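Local structure of conserved hypothetical protein (Agrobacterium tumefaciens, 2FEX) at residues Ala117-Leu123 with Gly134-Arg139; Arg95-Cys101 with Gly149-Gly155. The protein is of unknown function but belongs to the DJ-1/PfpI family, and probably shares the cysteine-centred site at a strand-to-helix turn found in its relatives. The contacts are given in a common frame with arbitrary orientation. Numbering follows the deposited sequence.

Interaction 1 of 2, residues Ala117-Leu123 with Gly134-Arg139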
loop_
_atom_site.group_PDB
_atom_site.type_symbol
_atom_site.label_atom_id
_atom_site.label_comp_id
_atom_site.label_asym_id
_atom_site.label_seq_id
_atom_site.Cartn_x
_atom_site.Cartn_y
_atom_site.Cartn_z
ATOM N N ALA A 117 -13.441 21.830 -7.380
ATOM C CA ALA A 117 -12.113 21.612 -7.951
ATOM C C ALA A 117 -11.740 20.147 -7.672
ATOM O O ALA A 117 -12.080 19.602 -6.605
ATOM C CB ALA A 117 -11.089 22.573 -7.337
ATOM N N HIS A 118 -11.073 19.513 -8.642
ATOM C CA HIS A 118 -10.742 18.069 -8.510
ATOM C C HIS A 118 -9.654 17.709 -9.521
ATOM O O HIS A 118 -9.272 18.528 -10.357
ATOM C CB HIS A 118 -11.976 17.225 -8.805
ATOM C CG HIS A 118 -12.530 17.454 -10.191
ATOM N ND1 HIS A 118 -13.487 18.412 -10.474
ATOM C CD2 HIS A 118 -12.199 16.883 -11.372
ATOM C CE1 HIS A 118 -13.700 18.444 -11.784
ATOM N NE2 HIS A 118 -12.919 17.533 -12.356
ATOM N N THR A 119 -9.144 16.480 -9.413
ATOM C CA THR A 119 -8.221 15.971 -10.395
ATOM C C THR A 119 -8.545 14.466 -10.568
ATOM O O THR A 119 -9.641 13.996 -10.177
ATOM C CB THR A 119 -6.749 16.228 -9.998
ATOM O OG1 THR A 119 -5.858 15.941 -11.101
ATOM C CG2 THR A 119 -6.359 15.416 -8.721
ATOM N N GLY A 120 -7.640 13.768 -11.241
ATOM C CA GLY A 120 -7.907 12.347 -11.584
ATOM C C GLY A 120 -6.671 11.825 -12.283
ATOM O O GLY A 120 -5.580 12.485 -12.314
ATOM N N ASN A 121 -6.810 10.658 -12.897
ATOM C CA ASN A 121 -5.668 10.140 -13.671
ATOM C C ASN A 121 -5.433 10.961 -14.925
ATOM O O ASN A 121 -4.265 11.098 -15.366
ATOM C CB ASN A 121 -5.932 8.693 -14.065
ATOM C CG ASN A 121 -5.769 7.755 -12.896
ATOM O OD1 ASN A 121 -5.046 8.065 -11.933
ATOM N ND2 ASN A 121 -6.465 6.591 -12.964
ATOM N N ALA A 122 -6.529 11.470 -15.488
ATOM C CA ALA A 122 -6.512 12.353 -16.666
ATOM C C ALA A 122 -7.911 12.943 -16.849
ATOM O O ALA A 122 -8.918 12.302 -16.440
ATOM C CB ALA A 122 -6.182 11.518 -17.914
ATOM N N LEU A 123 -7.979 14.104 -17.502
ATOM C CA LEU A 123 -9.303 14.692 -17.760
ATOM C C LEU A 123 -10.138 13.691 -18.605
ATOM O O LEU A 123 -11.341 13.516 -18.376
ATOM C CB LEU A 123 -9.176 16.023 -18.517
ATOM C CG LEU A 123 -10.481 16.689 -18.976
ATOM C CD1 LEU A 123 -11.466 16.906 -17.878
ATOM C CD2 LEU A 123 -10.088 18.014 -19.639
ATOM N N GLY A 134 -17.888 18.347 -14.841
ATOM C CA GLY A 134 -16.935 19.179 -14.077
ATOM C C GLY A 134 -15.674 19.649 -14.826
ATOM O O GLY A 134 -14.735 20.141 -14.188
ATOM N N GLU A 135 -15.618 19.494 -16.154
ATOM C CA GLU A 135 -14.374 19.782 -16.884
ATOM C C GLU A 135 -13.760 21.145 -16.532
ATOM O O GLU A 135 -12.546 21.262 -16.436
ATOM C CB GLU A 135 -14.601 19.680 -18.413
ATOM C CG GLU A 135 -13.356 19.970 -19.209
ATOM C CD GLU A 135 -13.507 19.721 -20.726
ATOM O OE1 GLU A 135 -14.503 19.063 -21.143
ATOM O OE2 GLU A 135 -12.584 20.184 -21.463
ATOM N N ALA A 136 -14.591 22.181 -16.337
ATOM C CA ALA A 136 -14.073 23.543 -16.035
ATOM C C ALA A 136 -13.241 23.601 -14.762
ATOM O O ALA A 136 -12.365 24.478 -14.613
ATOM C CB ALA A 136 -15.230 24.582 -15.989
ATOM N N HIS A 137 -13.460 22.625 -13.875
ATOM C CA HIS A 137 -12.817 22.609 -12.547
ATOM C C HIS A 137 -11.697 21.609 -12.420
ATOM O O HIS A 137 -11.097 21.520 -11.346
ATOM C CB HIS A 137 -13.860 22.300 -11.464
ATOM C CG HIS A 137 -14.935 23.327 -11.443
ATOM N ND1 HIS A 137 -16.242 23.041 -11.720
ATOM C CD2 HIS A 137 -14.861 24.664 -11.262
ATOM C CE1 HIS A 137 -16.951 24.157 -11.679
ATOM N NE2 HIS A 137 -16.135 25.156 -11.404
ATOM N N TYR A 138 -11.440 20.860 -13.494
ATOM C CA TYR A 138 -10.373 19.837 -13.471
ATOM C C TYR A 138 -8.994 20.534 -13.387
ATOM O O TYR A 138 -8.671 21.470 -14.166
ATOM C CB TYR A 138 -10.429 18.999 -14.776
ATOM C CG TYR A 138 -9.511 17.804 -14.706
ATOM C CD1 TYR A 138 -10.003 16.559 -14.253
ATOM C CD2 TYR A 138 -8.135 17.932 -14.996
ATOM C CE1 TYR A 138 -9.159 15.448 -14.130
ATOM C CE2 TYR A 138 -7.257 16.790 -14.903
ATOM C CZ TYR A 138 -7.794 15.569 -14.445
ATOM O OH TYR A 138 -6.982 14.458 -14.298
ATOM N N ARG A 139 -8.200 20.072 -12.442
ATOM C CA ARG A 139 -6.813 20.550 -12.233
ATOM C C ARG A 139 -5.817 19.506 -12.699
ATOM O O ARG A 139 -5.704 18.424 -12.113
ATOM C CB ARG A 139 -6.589 20.895 -10.775
ATOM C CG ARG A 139 -7.470 22.026 -10.374
ATOM C CD ARG A 139 -7.061 22.648 -9.069
ATOM N NE ARG A 139 -7.969 23.786 -8.865
ATOM C CZ ARG A 139 -8.179 24.398 -7.696
ATOM N NH1 ARG A 139 -7.549 23.986 -6.591
ATOM N NH2 ARG A 139 -9.044 25.414 -7.636
#

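Interaction 2 of 2, residues Arg95-Cys101 with Gly149-Gly155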
loop_
_atom_site.group_PDB
_atom_site.type_symbol
_atom_site.label_atom_id
_atom_site.label_comp_id
_atom_site.label_asym_id
_atom_site.label_seq_id
_atom_site.Cartn_x
_atom_site.Cartn_y
_atom_site.Cartn_z
ATOM N N ARG A 95 -20.506 14.604 4.672
ATOM C CA ARG A 95 -19.291 13.874 4.971
ATOM C C ARG A 95 -18.318 13.943 3.798
ATOM O O ARG A 95 -18.720 13.867 2.623
ATOM C CB ARG A 95 -19.564 12.376 5.240
ATOM C CG ARG A 95 -20.540 12.090 6.347
ATOM C CD ARG A 95 -20.087 12.760 7.642
ATOM N NE ARG A 95 -20.820 12.185 8.743
ATOM C CZ ARG A 95 -20.699 12.614 9.989
ATOM N NH1 ARG A 95 -19.894 13.660 10.271
ATOM N NH2 ARG A 95 -21.407 12.036 10.947
ATOM N N LEU A 96 -17.031 13.990 4.147
ATOM C CA LEU A 96 -15.953 13.892 3.155
ATOM C C LEU A 96 -16.136 12.665 2.262
ATOM O O LEU A 96 -16.385 11.576 2.789
ATOM C CB LEU A 96 -14.615 13.709 3.910
ATOM C CG LEU A 96 -13.372 13.411 3.079
ATOM C CD1 LEU A 96 -13.162 14.604 2.103
ATOM C CD2 LEU A 96 -12.157 13.280 4.027
ATOM N N VAL A 97 -16.009 12.843 0.950
ATOM C CA VAL A 97 -15.971 11.684 0.020
ATOM C C VAL A 97 -14.635 11.790 -0.744
ATOM O O VAL A 97 -14.340 12.880 -1.225
ATOM C CB VAL A 97 -17.165 11.665 -0.945
ATOM C CG1 VAL A 97 -16.977 10.574 -1.995
ATOM C CG2 VAL A 97 -18.424 11.377 -0.130
ATOM N N ALA A 98 -13.834 10.722 -0.808
ATOM C CA ALA A 98 -12.471 10.836 -1.404
ATOM C C ALA A 98 -12.379 9.670 -2.383
ATOM O O ALA A 98 -12.762 8.510 -2.035
ATOM C CB ALA A 98 -11.395 10.671 -0.352
ATOM N N GLY A 99 -11.843 9.943 -3.569
ATOM C CA GLY A 99 -11.659 8.883 -4.563
ATOM C C GLY A 99 -10.344 9.088 -5.274
ATOM O O GLY A 99 -9.990 10.218 -5.612
ATOM N N ILE A 100 -9.639 7.969 -5.484
ATOM C CA ILE A 100 -8.323 8.008 -6.146
ATOM C C ILE A 100 -8.335 7.112 -7.398
ATOM O O ILE A 100 -9.040 6.024 -7.467
ATOM C CB ILE A 100 -7.227 7.642 -5.117
ATOM C CG1 ILE A 100 -5.844 7.581 -5.801
ATOM C CG2 ILE A 100 -7.564 6.252 -4.453
ATOM C CD1 ILE A 100 -4.673 7.634 -4.734
ATOM N N CYS A 101 -7.587 7.555 -8.394
ATOM C CA CYS A 101 -7.325 6.744 -9.591
ATOM C C CYS A 101 -8.676 6.456 -10.326
ATOM O O CYS A 101 -9.497 7.394 -10.540
ATOM C CB CYS A 101 -6.572 5.446 -9.149
ATOM S SG CYS A 101 -5.825 4.412 -10.443
ATOM N N GLY A 149 -15.437 19.466 0.248
ATOM C CA GLY A 149 -15.628 18.153 0.928
ATOM C C GLY A 149 -15.400 16.961 0.033
ATOM O O GLY A 149 -15.829 15.844 0.348
ATOM N N VAL A 150 -14.717 17.169 -1.095
ATOM C CA VAL A 150 -14.388 16.071 -1.988
ATOM C C VAL A 150 -12.879 16.097 -2.230
ATOM O O VAL A 150 -12.292 17.120 -2.618
ATOM C CB VAL A 150 -15.132 16.265 -3.362
ATOM C CG1 VAL A 150 -14.695 15.187 -4.402
ATOM C CG2 VAL A 150 -16.662 16.229 -3.148
ATOM N N VAL A 151 -12.242 14.958 -2.006
ATOM C CA VAL A 151 -10.818 14.828 -2.254
ATOM C C VAL A 151 -10.638 13.856 -3.444
ATOM O O VAL A 151 -11.237 12.766 -3.483
ATOM C CB VAL A 151 -10.093 14.252 -1.016
ATOM C CG1 VAL A 151 -8.615 13.895 -1.370
ATOM C CG2 VAL A 151 -10.118 15.336 0.129
ATOM N N THR A 152 -9.809 14.242 -4.404
ATOM C CA THR A 152 -9.528 13.398 -5.545
ATOM C C THR A 152 -8.009 13.358 -5.812
ATOM O O THR A 152 -7.279 14.252 -5.420
ATOM C CB THR A 152 -10.294 13.878 -6.821
ATOM O OG1 THR A 152 -10.043 15.284 -6.999
ATOM C CG2 THR A 152 -11.828 13.566 -6.670
ATOM N N ALA A 153 -7.571 12.282 -6.475
ATOM C CA ALA A 153 -6.164 12.096 -6.839
ATOM C C ALA A 153 -6.035 11.074 -7.928
ATOM O O ALA A 153 -6.921 10.231 -8.135
ATOM C CB ALA A 153 -5.402 11.596 -5.617
ATOM N N ALA A 154 -4.890 11.167 -8.616
ATOM C CA ALA A 154 -4.504 10.144 -9.587
ATOM C C ALA A 154 -3.948 8.970 -8.731
ATOM O O ALA A 154 -3.495 9.184 -7.569
ATOM C CB ALA A 154 -3.422 10.716 -10.450
ATOM N N GLY A 155 -3.906 7.795 -9.342
ATOM C CA GLY A 155 -3.319 6.631 -8.693
ATOM C C GLY A 155 -1.846 6.835 -8.352
ATOM O O GLY A 155 -1.339 6.179 -7.447
HETATM O O HOH W 1 -18.504 15.923 0.909
#

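Interaction 1 of 2, residues Ala117-Leu123 with Gly134-Arg139
Two of the polar links between 117-123 and 134-139 meet at R139. R139 N donates to H118 O at 2.8 Å, and R139 O accepts from T119 OG1 at 2.7 Å. A weak third bond, H118 N to H137 O at 3.4 Å, completes a single bridge between H118 and Y138, too short to make a ladder. The turn that presents H137 O is 3-10 in character, closed by H137 N to G134 O at 2.8 Å.

Packing centres on Y138. Its ring takes CH-pi contacts on both faces, from L123 CB 4.0 Å from the centroid and from T119 CA at 4.3 Å. The backbone CA of Y138 in turn sits 4.0 Å from the centroid of the H118 ring, over its face. NE2 of that imidazole is hydrogen-bonded to Y132. Farther out, A117 CB packs 3.5 Å from R139 CZ, over the guanidinium.

The contact thus joins the two ends of the excursion that carries helix 123-127: H126 meets Y138 edge-to-face and its NE2 hydrogen-bonds to T119 O, while K127 forms a salt bridge with E135. N121 reaches C101 and hydrogen-bonds to G155; A117 and T119 touch V145 of strand 145-147, outermost in the sheet of this chain.

Interaction 2 of 2, residues Arg95-Cys101 with Gly149-Gly155
Strands 96-100 and 150-153 run side by side as parallel neighbours, their axes 4.7 Å apart at closest approach and their N-to-C directions 8° apart. Five backbone hydrogen bonds alternate along them: V97 N to G149 O (3.1 Å), V151 N to V97 O (3.1 Å), G99 N to V151 O (2.9 Å), A153 N to G99 O (3.3 Å) and C101 N to A153 O (2.8 Å). At the start, a water donates to R95 O and G149 O, 2.7 Å from each. G149 has positive phi, which favours glycine.

A98, I100, V151 and A153 share one face of the sheet, where A98 CB lies 3.9 Å from V151 CB and I100 CG1 4.0 Å from A153 CB; F161 of helix 158-168 covers A98, I100 and A153. V97 and V150 point to the opposite face, against helix 84-92.

Beyond the strand, C101 CB packs 3.5 Å from G155 CA, and a side chain on G155 would collide with C101 SG. The phi of 62° and psi of -131° at C101 fit a nucleophile elbow, as expected for the reactive cysteine of DJ-1 relatives. The pairing thus places this probable nucleophile at the C-terminal end of the parallel pair, beside G155.

How the interactions relate
After strands 3-7, 31-36 and 66-69 have been laid down, the chain enters strand 96-100, turns at C101 into helix 102-109, and reaches 117-123. Helix 123-127 follows, and 134-139 returns to close the short loop of interaction 1. Strand 145-147 then leads into 149-155, which pairs back with 95-101, so interaction 2 closes a longer loop that contains the whole of interaction 1. Their centres are 11 Å apart, yet they touch: T119 N probably bonds to T152 OG1, and N121 OD1 to G155 N, each 2.8 Å. Through these bonds the loops around helix 123-127 are tied to the central sheet beside the C101 turn.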